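Local coordinates for tungsten formylmethanofuran dehydrogenase subunit E (Syntrophus aciditrophicus, PDB 3D00), which is of unconfirmed function but binds zinc and belongs to the FmdE family of proteins implicated in microbial methanogenesis, at residues G34-L39 against T58-A63; Y50-E55 against D62-L67. One frame throughout, in Å; residues are numbered along the deposited sequence.

Contact 1: residues G34-L39 against T58-A63; sequences GFMVDL and TCLPDA
M36, present as selenomethionine, reaches from helix 28-42 across to L60 in the first turn of helix 60-67. Its CB already points at the other helix. CG stands beside the backbone N (chi1 -67°), and a nearly extended chi2 (164°), about CB-CG, carries the chain on to SE, which lies 4.0 Å from L60 CD1. A bend at chi3 (78°) then turns the terminal methyl, so that CE meets the other branch, L60 CD2, at 3.9 Å. The two side chains cross at about a right angle, and the last two atoms of M36, SE and CE, each lie against a different leucine methyl. A long, unbranched, flexible methionine chain suits this reach, since it can bend to follow the leucine's surface. Where the backbones come nearer, the residues are small: G34 and A63 have CA atoms 5.5 Å apart, and A63 CB lies 3.9 Å from G34 N. V37 fills in beside them with a looser touch, its CG2 4.3 Å from A63 CB. All five residues are buried and no hydrogen bond joins the segments. Around this apolar seam, M36 also packs on V100 and L102 of strand 96-102 and on L143 of strand 143-149, while A63 touches Y15 of helix 12-23.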
loop_
_atom_site.group_PDB
_atom_site.type_symbol
_atom_site.label_atom_id
_atom_site.label_comp_id
_atom_site.label_asym_id
_atom_site.label_seq_id
_atom_site.Cartn_x
_atom_site.Cartn_y
_atom_site.Cartn_z
ATOM N N GLY A 34 -9.205 -2.999 12.106
ATOM C CA GLY A 34 -10.444 -2.209 12.116
ATOM C C GLY A 34 -10.784 -1.543 13.439
ATOM O O GLY A 34 -11.289 -0.392 13.489
ATOM N N PHE A 35 -10.596 -2.295 14.515
ATOM C CA PHE A 35 -10.842 -1.766 15.838
ATOM C C PHE A 35 -9.840 -0.717 16.130
ATOM O O PHE A 35 -10.139 0.241 16.785
ATOM C CB PHE A 35 -10.814 -2.866 16.882
ATOM C CG PHE A 35 -12.017 -3.736 16.840
ATOM C CD1 PHE A 35 -13.261 -3.225 17.172
ATOM C CD2 PHE A 35 -11.909 -5.080 16.523
ATOM C CE1 PHE A 35 -14.370 -4.020 17.148
ATOM C CE2 PHE A 35 -13.009 -5.883 16.505
ATOM C CZ PHE A 35 -14.235 -5.363 16.797
HETATM N N MSE A 36 -8.620 -0.912 15.676
HETATM C CA MSE A 36 -7.578 0.061 15.930
HETATM C C MSE A 36 -7.781 1.388 15.219
HETATM O O MSE A 36 -7.657 2.455 15.813
HETATM C CB MSE A 36 -6.207 -0.518 15.572
HETATM C CG MSE A 36 -5.804 -1.644 16.479
HETATM SE SE MSE A 36 -4.324 -2.679 15.708
HETATM C CE MSE A 36 -2.900 -1.582 16.084
ATOM N N VAL A 37 -8.122 1.324 13.956
ATOM C CA VAL A 37 -8.365 2.517 13.163
ATOM C C VAL A 37 -9.611 3.238 13.660
ATOM O O VAL A 37 -9.614 4.469 13.747
ATOM C CB VAL A 37 -8.500 2.178 11.655
ATOM C CG1 VAL A 37 -9.035 3.390 10.832
ATOM C CG2 VAL A 37 -7.184 1.677 11.130
ATOM N N ASP A 38 -10.648 2.477 14.016
ATOM C CA ASP A 38 -11.823 3.051 14.647
ATOM C C ASP A 38 -11.518 3.815 15.949
ATOM O O ASP A 38 -11.986 4.926 16.126
ATOM C CB ASP A 38 -12.865 1.949 14.906
ATOM C CG ASP A 38 -14.082 2.449 15.629
ATOM O OD1 ASP A 38 -15.027 2.951 14.978
ATOM O OD2 ASP A 38 -14.105 2.300 16.850
ATOM N N LEU A 39 -10.746 3.220 16.864
ATOM C CA LEU A 39 -10.373 3.912 18.118
ATOM C C LEU A 39 -9.511 5.170 17.822
ATOM O O LEU A 39 -9.687 6.226 18.442
ATOM C CB LEU A 39 -9.622 2.938 19.039
ATOM C CG LEU A 39 -9.092 3.436 20.401
ATOM C CD1 LEU A 39 -10.260 3.933 21.179
ATOM C CD2 LEU A 39 -8.305 2.357 21.207
ATOM N N THR A 58 2.199 -6.021 7.397
ATOM C CA THR A 58 1.258 -7.124 7.401
ATOM C C THR A 58 -0.127 -6.679 7.850
ATOM O O THR A 58 -0.299 -6.265 8.970
ATOM C CB THR A 58 1.778 -8.232 8.328
ATOM O OG1 THR A 58 3.184 -8.426 8.074
ATOM C CG2 THR A 58 1.025 -9.517 8.124
ATOM N N CYS A 59 -1.117 -6.783 6.964
ATOM C CA CYS A 59 -2.538 -6.643 7.294
ATOM C C CYS A 59 -2.995 -5.241 7.623
ATOM O O CYS A 59 -3.972 -4.737 7.070
ATOM C CB CYS A 59 -2.943 -7.573 8.464
ATOM S SG CYS A 59 -2.991 -9.292 8.022
ATOM N N LEU A 60 -2.319 -4.636 8.572
ATOM C CA LEU A 60 -2.728 -3.361 9.093
ATOM C C LEU A 60 -2.853 -2.301 8.013
ATOM O O LEU A 60 -3.785 -1.503 8.071
ATOM C CB LEU A 60 -1.777 -2.918 10.192
ATOM C CG LEU A 60 -2.272 -2.123 11.401
ATOM C CD1 LEU A 60 -3.678 -2.401 11.789
ATOM C CD2 LEU A 60 -1.346 -2.377 12.583
ATOM N N PRO A 61 -1.924 -2.262 7.008
ATOM C CA PRO A 61 -2.214 -1.277 5.955
ATOM C C PRO A 61 -3.591 -1.350 5.286
ATOM O O PRO A 61 -4.130 -0.311 4.935
ATOM C CB PRO A 61 -1.122 -1.555 4.937
ATOM C CG PRO A 61 0.027 -2.051 5.737
ATOM C CD PRO A 61 -0.612 -2.926 6.764
ATOM N N ASP A 62 -4.130 -2.552 5.077
ATOM C CA ASP A 62 -5.434 -2.699 4.422
ATOM C C ASP A 62 -6.591 -2.223 5.254
ATOM O O ASP A 62 -7.587 -1.798 4.702
ATOM C CB ASP A 62 -5.650 -4.127 3.954
ATOM C CG ASP A 62 -4.761 -4.479 2.763
ATOM O OD1 ASP A 62 -4.072 -3.592 2.206
ATOM O OD2 ASP A 62 -4.774 -5.653 2.358
ATOM N N ALA A 63 -6.464 -2.272 6.589
ATOM C CA ALA A 63 -7.481 -1.701 7.498
ATOM C C ALA A 63 -7.564 -0.193 7.290
ATOM O O ALA A 63 -8.648 0.373 7.117
ATOM C CB ALA A 63 -7.112 -2.008 8.955
#

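Contact 2: residues Y50-E55 against D62-L67; sequences YDAICE and DAVQLL
V64 of helix 60-67 sets its two methyls on A52 and C54 of strand 50-54, the strand and helix of a beta-alpha-beta unit that strand 77-79, parallel to 50-54, completes. V64 has the largest share of the buried surface. Its CG1 is anti to the backbone N (chi1 175°), which leaves CG2 beside that N, and the fork thus spans two strand positions that face the helix. C54 and A52 are two residues apart, so both project toward the helix, whereas the intervening I53 points away. Small side chains suit this face: alanine lets the helix come close, with the CA atoms of A52 and V64 7.5 Å apart, and cysteine supplies one polarisable sulfur without bulk. No hydrogen bond links the segments; the strand's backbone bonds go mostly to its neighbours in the sheet, A52 and C54 both bonding to T78. L77 of strand 77-79 touches A52, C54 and V64 alike, closing the hydrophobic layer between helix and sheet. C54 SG, held beside its own backbone N (chi1 -70°), meets V64 CG2 at 3.8 Å, while the tighter approach lies on the other branch, V64 CG1 to A52 CB at 3.6 Å.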
loop_
_atom_site.group_PDB
_atom_site.type_symbol
_atom_site.label_atom_id
_atom_site.label_comp_id
_atom_site.label_asym_id
_atom_site.label_seq_id
_atom_site.Cartn_x
_atom_site.Cartn_y
_atom_site.Cartn_z
ATOM N N TYR A 50 -6.150 14.032 8.266
ATOM C CA TYR A 50 -5.124 13.252 8.908
ATOM C C TYR A 50 -4.382 12.387 7.904
ATOM O O TYR A 50 -4.959 11.926 6.927
ATOM C CB TYR A 50 -5.748 12.428 10.058
ATOM C CG TYR A 50 -6.821 11.396 9.692
ATOM C CD1 TYR A 50 -6.467 10.161 9.215
ATOM C CD2 TYR A 50 -8.174 11.652 9.874
ATOM C CE1 TYR A 50 -7.397 9.222 8.885
ATOM C CE2 TYR A 50 -9.127 10.700 9.569
ATOM C CZ TYR A 50 -8.714 9.482 9.061
ATOM O OH TYR A 50 -9.598 8.479 8.737
ATOM N N ASP A 51 -3.095 12.190 8.151
ATOM C CA ASP A 51 -2.344 11.132 7.501
ATOM C C ASP A 51 -2.223 9.886 8.393
ATOM O O ASP A 51 -2.550 9.907 9.552
ATOM C CB ASP A 51 -0.961 11.654 7.048
ATOM C CG ASP A 51 -1.018 12.451 5.711
ATOM O OD1 ASP A 51 -2.120 12.749 5.208
ATOM O OD2 ASP A 51 0.067 12.764 5.163
ATOM N N ALA A 52 -1.748 8.783 7.847
ATOM C CA ALA A 52 -1.636 7.543 8.639
ATOM C C ALA A 52 -0.232 6.946 8.543
ATOM O O ALA A 52 0.427 7.119 7.554
ATOM C CB ALA A 52 -2.688 6.559 8.168
ATOM N N ILE A 53 0.215 6.268 9.590
ATOM C CA ILE A 53 1.451 5.481 9.582
ATOM C C ILE A 53 1.165 4.102 10.138
ATOM O O ILE A 53 0.591 3.995 11.229
ATOM C CB ILE A 53 2.569 6.101 10.473
ATOM C CG1 ILE A 53 3.244 7.276 9.802
ATOM C CG2 ILE A 53 3.682 5.086 10.757
ATOM C CD1 ILE A 53 3.498 8.324 10.765
ATOM N N CYS A 54 1.507 3.047 9.384
ATOM C CA CYS A 54 1.511 1.673 9.914
ATOM C C CYS A 54 2.929 1.240 10.150
ATOM O O CYS A 54 3.749 1.473 9.297
ATOM C CB CYS A 54 0.921 0.685 8.927
ATOM S SG CYS A 54 -0.802 0.920 8.743
ATOM N N GLU A 55 3.195 0.593 11.285
ATOM C CA GLU A 55 4.520 0.190 11.668
ATOM C C GLU A 55 4.784 -1.255 11.349
ATOM O O GLU A 55 5.794 -1.815 11.756
ATOM C CB GLU A 55 4.743 0.466 13.144
ATOM C CG GLU A 55 4.291 1.838 13.501
ATOM C CD GLU A 55 4.591 2.257 14.907
ATOM O OE1 GLU A 55 5.334 1.593 15.653
ATOM O OE2 GLU A 55 4.067 3.321 15.245
ATOM N N ASP A 62 -4.130 -2.552 5.077
ATOM C CA ASP A 62 -5.434 -2.699 4.422
ATOM C C ASP A 62 -6.591 -2.223 5.254
ATOM O O ASP A 62 -7.587 -1.798 4.702
ATOM C CB ASP A 62 -5.650 -4.127 3.954
ATOM C CG ASP A 62 -4.761 -4.479 2.763
ATOM O OD1 ASP A 62 -4.072 -3.592 2.206
ATOM O OD2 ASP A 62 -4.774 -5.653 2.358
ATOM N N ALA A 63 -6.464 -2.272 6.589
ATOM C CA ALA A 63 -7.481 -1.701 7.498
ATOM C C ALA A 63 -7.564 -0.193 7.290
ATOM O O ALA A 63 -8.648 0.373 7.117
ATOM C CB ALA A 63 -7.112 -2.008 8.955
ATOM N N VAL A 64 -6.402 0.446 7.278
ATOM C CA VAL A 64 -6.290 1.874 6.987
ATOM C C VAL A 64 -6.840 2.180 5.579
ATOM O O VAL A 64 -7.762 2.961 5.432
ATOM C CB VAL A 64 -4.818 2.398 7.187
ATOM C CG1 VAL A 64 -4.683 3.891 6.760
ATOM C CG2 VAL A 64 -4.382 2.242 8.628
ATOM N N GLN A 65 -6.346 1.520 4.544
ATOM C CA GLN A 65 -6.821 1.778 3.184
ATOM C C GLN A 65 -8.292 1.594 3.001
ATOM O O GLN A 65 -8.941 2.405 2.297
ATOM C CB GLN A 65 -6.062 0.938 2.204
ATOM C CG GLN A 65 -4.642 1.339 2.173
ATOM C CD GLN A 65 -3.895 0.703 1.064
ATOM O OE1 GLN A 65 -3.381 1.391 0.192
ATOM N NE2 GLN A 65 -3.802 -0.626 1.090
ATOM N N LEU A 66 -8.854 0.580 3.653
ATOM C CA LEU A 66 -10.295 0.321 3.557
ATOM C C LEU A 66 -11.178 1.305 4.301
ATOM O O LEU A 66 -12.342 1.459 3.964
ATOM C CB LEU A 66 -10.640 -1.062 4.123
ATOM C CG LEU A 66 -10.679 -2.297 3.216
ATOM C CD1 LEU A 66 -10.596 -3.598 4.076
ATOM C CD2 LEU A 66 -11.936 -2.259 2.378
ATOM N N LEU A 67 -10.665 1.909 5.364
ATOM C CA LEU A 67 -11.488 2.690 6.288
ATOM C C LEU A 67 -11.279 4.209 6.276
ATOM O O LEU A 67 -12.110 4.960 6.813
ATOM C CB LEU A 67 -11.217 2.194 7.722
ATOM C CG LEU A 67 -11.701 0.802 8.112
ATOM C CD1 LEU A 67 -11.211 0.353 9.495
ATOM C CD2 LEU A 67 -13.234 0.786 8.029
#

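How the contacts relate
Helix 60-67 belongs to both contacts, meeting helix 28-42 in contact 1 and strand 50-54 in contact 2; the two centres are 7 Å apart. They adjoin directly: V37 CG2 of contact 1 lies 3.8 Å from V64 CG2 of contact 2, and L67 CD1 packs 3.7 Å from G34 CA. At the start of the helix, C54 SG comes within 3.8 Å of P61 N. The two patches thus adjoin on helix 60-67, within the FmdE core domain and away from the four-cysteine zinc site of C166, C169, C181 and C184. The shared D62 takes no part in either packing; its carboxylate hydrogen-bonds H23 of its own chain and T71 and G73 of the second subunit.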